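Local structure of clavulanic acid biosynthesis oligopeptide binding protein 2 (Streptomyces clavuligerus, 2WOL) at residues L103-R108 against D168-V173; R126-D131 against R149-P154; G390-I395 against G417-V422; N541-P546 against I553-L558. The protein probably binds oligopeptides as an extracellular solute-binding protein linked to the biosynthesis of clavulanic acid. All coordinates share one frame; numbering follows the deposited sequence. Where two conformers were deposited one is given.

Contact 1: L103-R108 against D168-V173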
# COMPACT_ATOMS: atom_id res chain seq x y z
N LEU A 103 15.47 17.35 -14.70
CA LEU A 103 16.37 16.34 -14.16
C LEU A 103 17.73 16.90 -13.79
O LEU A 103 18.26 17.79 -14.47
CB LEU A 103 16.54 15.20 -15.15
CG LEU A 103 15.45 14.13 -15.26
CD1 LEU A 103 14.23 14.64 -16.03
CD2 LEU A 103 16.02 12.89 -15.94
N ARG A 104 18.30 16.38 -12.70
CA ARG A 104 19.69 16.65 -12.35
C ARG A 104 20.62 16.17 -13.46
O ARG A 104 20.35 15.15 -14.10
CB ARG A 104 20.06 15.96 -11.03
CG ARG A 104 19.36 16.53 -9.81
CD ARG A 104 19.57 15.61 -8.62
NE ARG A 104 19.14 16.22 -7.37
CZ ARG A 104 19.91 16.99 -6.60
NH1 ARG A 104 21.16 17.25 -6.95
NH2 ARG A 104 19.42 17.49 -5.47
N ARG A 105 21.69 16.92 -13.70
CA ARG A 105 22.60 16.65 -14.81
C ARG A 105 23.73 15.71 -14.38
O ARG A 105 24.10 15.66 -13.21
CB ARG A 105 23.22 17.95 -15.34
CG ARG A 105 22.33 19.19 -15.23
CD ARG A 105 21.65 19.54 -16.55
NE ARG A 105 21.01 20.85 -16.48
CZ ARG A 105 20.42 21.46 -17.50
NH1 ARG A 105 20.37 20.89 -18.70
NH2 ARG A 105 19.87 22.66 -17.32
N GLY A 106 24.26 14.96 -15.35
CA GLY A 106 25.45 14.15 -15.14
C GLY A 106 25.31 12.91 -14.27
O GLY A 106 26.31 12.34 -13.83
N LEU A 107 24.07 12.47 -14.04
CA LEU A 107 23.82 11.28 -13.22
C LEU A 107 23.98 10.01 -14.05
O LEU A 107 23.79 10.03 -15.26
CB LEU A 107 22.44 11.34 -12.56
CG LEU A 107 22.12 12.58 -11.70
CD1 LEU A 107 20.90 12.31 -10.86
CD2 LEU A 107 23.28 12.97 -10.80
N ARG A 108 24.35 8.92 -13.39
CA ARG A 108 24.75 7.70 -14.08
C ARG A 108 24.17 6.43 -13.47
O ARG A 108 23.93 6.36 -12.26
CB ARG A 108 26.29 7.60 -14.09
CG ARG A 108 26.99 8.60 -15.01
CD ARG A 108 28.50 8.54 -14.83
NE ARG A 108 29.19 9.45 -15.75
CZ ARG A 108 30.51 9.52 -15.90
NH1 ARG A 108 31.31 8.73 -15.20
NH2 ARG A 108 31.03 10.38 -16.76
N ASP A 168 14.45 18.26 -23.99
CA ASP A 168 15.88 17.95 -23.96
C ASP A 168 16.18 16.78 -23.03
O ASP A 168 15.27 16.21 -22.42
CB ASP A 168 16.74 19.20 -23.65
CG ASP A 168 16.47 19.78 -22.26
OD1 ASP A 168 16.22 19.01 -21.31
OD2 ASP A 168 16.55 21.02 -22.12
N GLU A 169 17.46 16.42 -22.90
CA GLU A 169 17.87 15.25 -22.12
C GLU A 169 17.63 15.39 -20.62
O GLU A 169 17.74 14.41 -19.88
CB GLU A 169 19.35 14.91 -22.38
CG GLU A 169 19.63 14.35 -23.78
CD GLU A 169 19.86 15.43 -24.84
OE1 GLU A 169 19.79 16.64 -24.52
OE2 GLU A 169 20.12 15.06 -26.00
N HIS A 170 17.28 16.60 -20.17
CA HIS A 170 17.08 16.87 -18.75
C HIS A 170 15.72 17.48 -18.43
O HIS A 170 15.52 18.07 -17.36
CB HIS A 170 18.22 17.75 -18.22
CG HIS A 170 19.58 17.16 -18.43
ND1 HIS A 170 20.04 16.09 -17.70
CD2 HIS A 170 20.55 17.47 -19.31
CE1 HIS A 170 21.26 15.77 -18.11
NE2 HIS A 170 21.59 16.59 -19.09
N THR A 171 14.76 17.30 -19.34
CA THR A 171 13.41 17.83 -19.16
C THR A 171 12.38 16.80 -19.60
O THR A 171 12.54 16.16 -20.65
CB THR A 171 13.20 19.14 -19.94
OG1 THR A 171 14.31 20.02 -19.70
CG2 THR A 171 11.92 19.84 -19.51
N ILE A 172 11.34 16.64 -18.80
CA ILE A 172 10.23 15.76 -19.15
C ILE A 172 8.90 16.42 -18.83
O ILE A 172 8.73 17.03 -17.76
CB ILE A 172 10.38 14.34 -18.51
CG1 ILE A 172 9.38 13.35 -19.12
CG2 ILE A 172 10.30 14.40 -16.97
CD1 ILE A 172 9.75 11.89 -18.91
N VAL A 173 7.96 16.33 -19.77
CA VAL A 173 6.64 16.94 -19.64
C VAL A 173 5.55 15.88 -19.81
O VAL A 173 5.51 15.19 -20.83
CB VAL A 173 6.42 18.07 -20.68
CG1 VAL A 173 5.05 18.71 -20.51
CG2 VAL A 173 7.52 19.13 -20.57
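Arg105 lays its side chain over one face of the His170 imidazole. CD sits above the ring centre, 3.7 Å from the centroid and 13° off the ring normal, a CH-pi contact. The Arg105 chain bends at chi2 (-100°), which places CD there. Beyond CD the guanidinium leaves the face at a slant, its plane 63° from that of the ring, with NH1 3.5 Å from His170 CD2. CB of Glu169 lies over the opposite face, nearer the rim. The contact buries His170 ND1, which has no polar partner in the model.

Leu103 joins the two backbones. Its N donates to His170 O at 2.8 Å, coming from above the carbonyl plane. Its CD1 packs against Ile172 CG2 at 4.0 Å. Ile172 also rests on Val120 and Arg121 of helix 117-127.

The turn that presents His170 is held by one carboxylate oxygen. Asp168 OD1 accepts from His170 N at 2.9 Å and from Thr171 OG1 at 2.7 Å, the two donors arriving from opposite faces of the carboxylate plane. Ser117 OG bonds to Asp168 O and ties the turn to the start of helix 117-127.

The arrangement is a type I beta turn with an Asx turn, leading into strand 171-175 of a four-stranded antiparallel sheet beside its neighbour, strand 98-102.

Contact 2: R126-D131 against R149-P154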
# COMPACT_ATOMS: atom_id res chain seq x y z
N ARG A 126 7.01 1.60 -20.72
CA ARG A 126 7.06 0.17 -20.40
C ARG A 126 5.81 -0.34 -19.69
O ARG A 126 5.36 -1.46 -19.94
CB ARG A 126 8.28 -0.15 -19.52
CG ARG A 126 9.60 -0.07 -20.23
CD ARG A 126 10.74 -0.30 -19.26
NE ARG A 126 11.11 -1.71 -19.17
CZ ARG A 126 11.02 -2.47 -18.08
NH1 ARG A 126 10.55 -1.97 -16.93
NH2 ARG A 126 11.40 -3.73 -18.13
N VAL A 127 5.25 0.48 -18.81
CA VAL A 127 4.04 0.13 -18.06
C VAL A 127 2.90 -0.26 -19.01
O VAL A 127 2.07 -1.12 -18.68
CB VAL A 127 3.61 1.28 -17.12
CG1 VAL A 127 2.28 0.98 -16.44
CG2 VAL A 127 4.70 1.55 -16.08
N PHE A 128 2.87 0.35 -20.19
CA PHE A 128 1.82 0.08 -21.18
C PHE A 128 1.92 -1.31 -21.81
O PHE A 128 0.94 -1.81 -22.36
CB PHE A 128 1.86 1.14 -22.29
CG PHE A 128 1.28 2.46 -21.89
CD1 PHE A 128 1.97 3.30 -21.01
CD2 PHE A 128 0.05 2.89 -22.39
CE1 PHE A 128 1.44 4.52 -20.65
CE2 PHE A 128 -0.49 4.12 -22.03
CZ PHE A 128 0.21 4.94 -21.15
N ALA A 129 3.10 -1.93 -21.74
CA ALA A 129 3.31 -3.25 -22.32
C ALA A 129 2.89 -4.34 -21.32
O ALA A 129 3.72 -5.12 -20.85
CB ALA A 129 4.76 -3.43 -22.76
N GLN A 130 1.60 -4.39 -21.02
CA GLN A 130 1.07 -5.33 -20.02
C GLN A 130 1.13 -6.79 -20.45
O GLN A 130 1.03 -7.70 -19.62
CB GLN A 130 -0.34 -4.92 -19.59
CG GLN A 130 -0.37 -3.71 -18.66
CD GLN A 130 0.31 -4.00 -17.33
OE1 GLN A 130 -0.12 -4.88 -16.58
NE2 GLN A 130 1.38 -3.27 -17.04
N ASP A 131 1.31 -7.02 -21.75
CA ASP A 131 1.52 -8.36 -22.29
C ASP A 131 2.92 -8.91 -21.99
O ASP A 131 3.12 -10.13 -21.96
CB ASP A 131 1.25 -8.39 -23.80
CG ASP A 131 2.08 -7.38 -24.58
OD1 ASP A 131 2.43 -6.31 -24.04
OD2 ASP A 131 2.39 -7.65 -25.76
N ARG A 149 -6.23 6.91 -30.07
CA ARG A 149 -4.97 6.47 -30.67
C ARG A 149 -4.15 5.71 -29.62
O ARG A 149 -3.15 6.22 -29.14
CB ARG A 149 -4.20 7.68 -31.22
CG ARG A 149 -3.14 7.34 -32.25
CD ARG A 149 -2.45 8.59 -32.80
NE ARG A 149 -1.36 8.23 -33.71
CZ ARG A 149 -0.13 7.90 -33.33
NH1 ARG A 149 0.19 7.88 -32.04
NH2 ARG A 149 0.78 7.59 -34.24
N PRO A 150 -4.60 4.49 -29.26
CA PRO A 150 -4.00 3.75 -28.14
C PRO A 150 -2.52 3.49 -28.31
O PRO A 150 -2.06 3.19 -29.42
CB PRO A 150 -4.78 2.43 -28.14
CG PRO A 150 -6.08 2.76 -28.78
CD PRO A 150 -5.73 3.75 -29.86
N TYR A 151 -1.77 3.62 -27.22
CA TYR A 151 -0.34 3.36 -27.23
C TYR A 151 -0.09 1.90 -26.88
O TYR A 151 -0.50 1.44 -25.81
CB TYR A 151 0.37 4.30 -26.26
CG TYR A 151 1.86 4.07 -26.18
CD1 TYR A 151 2.69 4.35 -27.27
CD2 TYR A 151 2.45 3.59 -25.02
CE1 TYR A 151 4.05 4.14 -27.21
CE2 TYR A 151 3.82 3.38 -24.94
CZ TYR A 151 4.61 3.65 -26.04
OH TYR A 151 5.97 3.44 -25.97
N PRO A 152 0.57 1.15 -27.78
CA PRO A 152 0.76 -0.29 -27.59
C PRO A 152 2.02 -0.69 -26.81
O PRO A 152 2.37 -1.87 -26.78
CB PRO A 152 0.85 -0.81 -29.02
CG PRO A 152 1.55 0.28 -29.75
CD PRO A 152 1.15 1.59 -29.07
N GLY A 153 2.69 0.28 -26.19
CA GLY A 153 3.93 -0.00 -25.48
C GLY A 153 5.15 0.11 -26.38
O GLY A 153 5.02 0.12 -27.61
N PRO A 154 6.35 0.17 -25.77
CA PRO A 154 7.58 0.51 -26.49
C PRO A 154 8.20 -0.63 -27.30
O PRO A 154 9.20 -0.41 -27.99
CB PRO A 154 8.53 0.91 -25.36
CG PRO A 154 8.11 0.06 -24.22
CD PRO A 154 6.61 -0.07 -24.33
O HOH W 1 1.14 -4.32 -25.59
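Tyr151 turns the edge of its ring toward the face of Phe128. Its CD2 is the leading atom, 3.5 Å from Phe128 CG, and CG lies near the plane of the tyrosine ring. The ring planes stand at 78° and the centroids are 5.2 Å apart, a T-shaped pair. Tyr151 CG is anti to its backbone N (chi1 178°), which puts CG on the Phe128 side; chi2 then turns the CD2 edge to the phenyl face. Phe128 also touches Ile141 and Leu144 of helix 140-144. The N of Tyr151 is bonded to Asp145 OD1.

Pro152 takes part through its carbonyl. A water donates to Pro152 O at 3.0 Å and, weakly, to Asp131 OD1. Asp131 has a second partner, Arg156, in a salt bridge through OD2.

Gly153 passes closest to the other backbone, its CA 4.6 Å from that of Ala129. Its CA lies 4.0 Å from Phe128 CB, and its N sits over one face of the Tyr151 ring, toward the rim. The chain it meets is leaving helix 117-127 through an inverse gamma turn centred on Ala129. The contact thus joins this helix exit to the loop between helix 140-144 and strand 164-166. Gln130 NE2 reaches back to Val127 O at 2.8 Å, nearly straight (170°), and bridges the turn.

Pro154 closes the segment with its ring. CD meets Ala129 CB at 4.1 Å, while CG lies 4.0 Å from Arg126 CA. The guanidinium of Arg126 is held by Asp47 and Asp200 in salt bridges. Pro154 O accepts from Arg197 NH1.

Contact 3: G390-I395 against G417-V422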
# COMPACT_ATOMS: atom_id res chain seq x y z
N GLY A 390 -35.25 -11.14 9.39
CA GLY A 390 -33.93 -11.45 8.86
C GLY A 390 -34.01 -12.15 7.52
O GLY A 390 -35.03 -12.10 6.84
N PHE A 391 -32.91 -12.81 7.15
CA PHE A 391 -32.78 -13.45 5.85
C PHE A 391 -31.53 -14.32 5.87
O PHE A 391 -30.75 -14.29 6.82
CB PHE A 391 -32.69 -12.41 4.72
CG PHE A 391 -31.56 -11.42 4.89
CD1 PHE A 391 -30.30 -11.69 4.36
CD2 PHE A 391 -31.77 -10.22 5.57
CE1 PHE A 391 -29.26 -10.78 4.52
CE2 PHE A 391 -30.73 -9.31 5.74
CZ PHE A 391 -29.47 -9.59 5.21
N ARG A 392 -31.34 -15.08 4.80
CA ARG A 392 -30.14 -15.90 4.64
C ARG A 392 -29.22 -15.30 3.59
O ARG A 392 -29.67 -14.73 2.59
CB ARG A 392 -30.51 -17.34 4.27
CG ARG A 392 -31.20 -18.08 5.41
CD ARG A 392 -31.22 -19.58 5.18
NE ARG A 392 -31.87 -20.27 6.29
CZ ARG A 392 -32.11 -21.58 6.32
NH1 ARG A 392 -31.76 -22.36 5.30
NH2 ARG A 392 -32.71 -22.11 7.38
N ALA A 393 -27.91 -15.39 3.84
CA ALA A 393 -26.91 -14.87 2.92
C ALA A 393 -25.58 -15.60 3.08
O ALA A 393 -25.43 -16.45 3.96
CB ALA A 393 -26.73 -13.36 3.12
N VAL A 394 -24.63 -15.25 2.21
CA VAL A 394 -23.30 -15.86 2.20
C VAL A 394 -22.23 -14.78 2.32
O VAL A 394 -22.28 -13.77 1.61
CB VAL A 394 -23.06 -16.70 0.91
CG1 VAL A 394 -21.69 -17.35 0.93
CG2 VAL A 394 -24.14 -17.76 0.75
N ILE A 395 -21.27 -15.02 3.20
CA ILE A 395 -20.09 -14.16 3.33
C ILE A 395 -18.87 -14.85 2.72
O ILE A 395 -18.57 -16.00 3.03
CB ILE A 395 -19.84 -13.72 4.81
CG1 ILE A 395 -18.66 -12.74 4.89
CG2 ILE A 395 -19.68 -14.93 5.76
CD1 ILE A 395 -18.60 -11.93 6.18
N GLY A 417 -31.41 -12.39 13.32
CA GLY A 417 -32.01 -13.32 12.36
C GLY A 417 -31.39 -13.31 10.98
O GLY A 417 -31.96 -13.87 10.04
N ILE A 418 -30.24 -12.66 10.84
CA ILE A 418 -29.49 -12.74 9.59
C ILE A 418 -28.59 -13.96 9.68
O ILE A 418 -27.61 -13.98 10.44
CB ILE A 418 -28.68 -11.45 9.30
CG1 ILE A 418 -29.63 -10.24 9.24
CG2 ILE A 418 -27.91 -11.59 7.99
CD1 ILE A 418 -28.93 -8.88 9.24
N GLU A 419 -28.95 -14.99 8.92
CA GLU A 419 -28.29 -16.29 8.98
C GLU A 419 -27.29 -16.41 7.84
O GLU A 419 -27.67 -16.56 6.68
CB GLU A 419 -29.31 -17.43 8.87
CG GLU A 419 -30.40 -17.42 9.94
CD GLU A 419 -31.47 -18.47 9.67
OE1 GLU A 419 -31.16 -19.50 9.03
OE2 GLU A 419 -32.62 -18.26 10.11
N LEU A 420 -26.01 -16.35 8.19
CA LEU A 420 -24.95 -16.42 7.19
C LEU A 420 -24.26 -17.77 7.17
O LEU A 420 -24.06 -18.39 8.22
CB LEU A 420 -23.90 -15.34 7.44
CG LEU A 420 -24.29 -13.87 7.48
CD1 LEU A 420 -23.03 -13.04 7.59
CD2 LEU A 420 -25.08 -13.48 6.24
N THR A 421 -23.91 -18.21 5.97
CA THR A 421 -22.95 -19.29 5.81
C THR A 421 -21.70 -18.70 5.18
O THR A 421 -21.74 -17.62 4.58
CB THR A 421 -23.52 -20.44 4.98
OG1 THR A 421 -23.99 -19.94 3.73
CG2 THR A 421 -24.68 -21.12 5.71
N VAL A 422 -20.59 -19.41 5.32
CA VAL A 422 -19.28 -18.90 4.94
C VAL A 422 -18.77 -19.63 3.70
O VAL A 422 -18.76 -20.87 3.65
CB VAL A 422 -18.27 -19.05 6.10
CG1 VAL A 422 -16.92 -18.48 5.72
CG2 VAL A 422 -18.79 -18.38 7.37
O HOH W 2 -26.82 -19.25 3.79
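The first torsions of Phe391 and Ile418 bring their side chains together. Phe391 CG lies between its backbone N and carbonyl carbon (chi1 57°), while Ile418 CG2 is anti to its own N. The two side chains run alongside each other, pointing the same way. Ile418 CG2 sits over one face of the phenyl ring, toward the rim, 4.1 Å from the centroid. Ala393 CB lies at the ring's edge and touches Leu420 CD2 at 3.5 Å. Ile395 CG2 meets Val422 CG2 at 3.9 Å on the same face.

Arg392 and Glu419 lie on the other face. Arg392 is extended from CG to NE, and NE forms a salt bridge with Glu419 OE1 at 2.9 Å. Its hydrogen bond is weak and bent, with guanidinium and carboxylate planes 50° apart. Farther on, a water bridges Thr421 OG1 and Ala393 O.

The strands run parallel, and donors alternate between them. Glu419 N donates to Phe391 O at 2.9 Å, and Ile395 N to Thr421 O at 3.0 Å, both nearly in line with the carbonyl. Gly417, at positive phi, ends helix 401-414 in a Schellman motif just before the second strand. This is a beta-alpha-beta crossover: strand 391-398, helix 401-414, strand 418-425. Leu413 packs on Ile418 and Leu420.

Phe391, Ala393, Ile395, Ile418, Leu420 and Val422 give an apolar face, touched by helix 401-414. The other face carries Arg392, Glu419 and Thr421, all exposed, together with Val394. Solvent would probably weaken the charge attraction there. The straighter backbone bonds are the more directional link between the strands.

Contact 4: N541-P546 against I553-L558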
# COMPACT_ATOMS: atom_id res chain seq x y z
N ASN A 541 19.61 4.45 12.71
CA ASN A 541 18.62 5.20 11.93
C ASN A 541 17.37 4.39 11.59
O ASN A 541 16.91 4.39 10.44
CB ASN A 541 19.24 5.76 10.65
CG ASN A 541 20.55 6.47 10.91
OD1 ASN A 541 20.59 7.51 11.56
ND2 ASN A 541 21.64 5.90 10.41
N VAL A 542 16.82 3.72 12.60
CA VAL A 542 15.60 2.95 12.43
C VAL A 542 14.38 3.82 12.69
O VAL A 542 14.26 4.45 13.75
CB VAL A 542 15.56 1.72 13.36
CG1 VAL A 542 14.28 0.92 13.13
CG2 VAL A 542 16.77 0.84 13.14
N TYR A 543 13.46 3.86 11.73
CA TYR A 543 12.19 4.57 11.92
C TYR A 543 11.14 3.97 11.00
O TYR A 543 11.46 3.51 9.90
CB TYR A 543 12.33 6.08 11.68
CG TYR A 543 12.48 6.48 10.23
CD1 TYR A 543 11.37 6.91 9.49
CD2 TYR A 543 13.72 6.45 9.59
CE1 TYR A 543 11.49 7.28 8.15
CE2 TYR A 543 13.85 6.81 8.25
CZ TYR A 543 12.73 7.23 7.54
OH TYR A 543 12.85 7.60 6.22
N VAL A 544 9.89 3.98 11.46
CA VAL A 544 8.77 3.57 10.63
C VAL A 544 8.49 4.69 9.64
O VAL A 544 8.20 5.82 10.03
CB VAL A 544 7.52 3.27 11.48
CG1 VAL A 544 6.37 2.82 10.59
CG2 VAL A 544 7.82 2.20 12.53
N HIS A 545 8.60 4.38 8.35
CA HIS A 545 8.29 5.39 7.35
C HIS A 545 6.78 5.55 7.25
O HIS A 545 6.07 4.58 7.00
CB HIS A 545 8.88 5.07 5.98
CG HIS A 545 8.93 6.26 5.09
ND1 HIS A 545 7.80 6.87 4.60
CD2 HIS A 545 9.98 7.02 4.67
CE1 HIS A 545 8.14 7.93 3.90
NE2 HIS A 545 9.46 8.04 3.92
N PRO A 546 6.28 6.79 7.44
CA PRO A 546 4.83 6.99 7.46
C PRO A 546 4.11 6.66 6.14
O PRO A 546 2.92 6.38 6.16
CB PRO A 546 4.68 8.49 7.79
CG PRO A 546 5.97 9.10 7.41
CD PRO A 546 7.02 8.05 7.65
N ILE A 553 14.22 0.90 5.32
CA ILE A 553 15.44 0.11 5.20
C ILE A 553 16.63 0.92 4.68
O ILE A 553 17.73 0.80 5.20
CB ILE A 553 15.21 -1.12 4.28
CG1 ILE A 553 14.03 -1.97 4.78
CG2 ILE A 553 16.49 -1.93 4.10
CD1 ILE A 553 14.20 -2.57 6.17
N GLN A 554 16.39 1.73 3.65
CA GLN A 554 17.48 2.45 2.98
C GLN A 554 18.22 3.42 3.91
O GLN A 554 19.37 3.76 3.66
CB GLN A 554 16.97 3.17 1.73
CG GLN A 554 16.07 4.37 1.97
CD GLN A 554 16.84 5.65 2.23
OE1 GLN A 554 17.99 5.78 1.80
NE2 GLN A 554 16.22 6.59 2.93
N ALA A 555 17.55 3.86 4.97
CA ALA A 555 18.13 4.82 5.91
C ALA A 555 19.05 4.17 6.94
O ALA A 555 19.83 4.86 7.61
CB ALA A 555 17.03 5.59 6.62
N MET A 556 18.97 2.85 7.06
CA MET A 556 19.64 2.12 8.14
C MET A 556 21.13 1.98 7.94
O MET A 556 21.62 1.90 6.81
CB MET A 556 19.03 0.73 8.29
CG MET A 556 17.61 0.74 8.79
SD MET A 556 16.91 -0.91 8.70
CE MET A 556 15.32 -0.60 9.45
N GLY A 557 21.86 1.93 9.05
CA GLY A 557 23.26 1.55 9.05
C GLY A 557 23.54 0.55 10.15
O GLY A 557 22.61 0.03 10.78
N LEU A 558 24.82 0.29 10.39
CA LEU A 558 25.26 -0.61 11.44
C LEU A 558 26.16 0.14 12.41
O LEU A 558 26.98 0.96 12.00
CB LEU A 558 26.03 -1.81 10.86
CG LEU A 558 25.31 -2.87 10.00
CD1 LEU A 558 24.06 -3.40 10.71
CD2 LEU A 558 24.99 -2.37 8.59
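Asn541 packs its CB against the carbonyl of Ala555, 3.2 Å from the O atom. Ala555 CB in turn touches Tyr543 CE2 at 3.8 Å, meeting the phenol ring at its edge and near its plane. On Met556 the methyl CE reaches Val542 CG1 at 4.1 Å, and the two side chains cross at a slant. The Met556 chain is extended beyond CG (chi2 172°, chi3 176°), which carries the methyl to the valine. Its CG lies 4.1 Å from Asn541 O. All these residues are buried.

The second segment holds its shape by its own backbone. Residues 553-555 form a 3-10 turn, and Met556 N donates to Ile553 O at 3.0 Å. From there the chain enters strand 557-558, which pairs antiparallel with strand 539-540, and Gly557 bonds to Thr540 through the backbone. Asn541 and Val542 both face Val25, a G1 beta bulge. Asn541 has the positive phi (60°) of its first position. The contact thus lies just past the end of a two-stranded ladder, where one chain bulges against Val25 and the other leaves its 3-10 turn.

Farther out, the polar ends are fixed by neighbours. Asn541 ND2 donates to Ser28 O. Tyr543 OH has a weak bond to Asp552 OD2, an oxygen that also binds Gln554 NE2, so the approach to the 3-10 turn is linked to the tyrosine. Tyr551 of strand 550-551 touches both Val542 and Met556. Ile553 rests on Leu58 and Leu62 of helix 54-63 and on Leu35 and Leu37 of strand 34-39.

Contact 2 is nested along the chain inside the loop closed by contact 1. The two share helix 117-127: Ser117 at its start bonds to the turn of contact 1, and its end enters contact 2. Their centres are 23 Å apart and their nearest atoms about 11 Å. Contact 4 follows much later in sequence, yet its centre is only 29 Å from that of contact 1. Contact 3 is remote, 59 Å from contact 1, 45 Å from contact 2 and 47 Å from contact 4 between centres. It lies on the opposite side of the chain's centre from contacts 1 and 4. None of the four touches another.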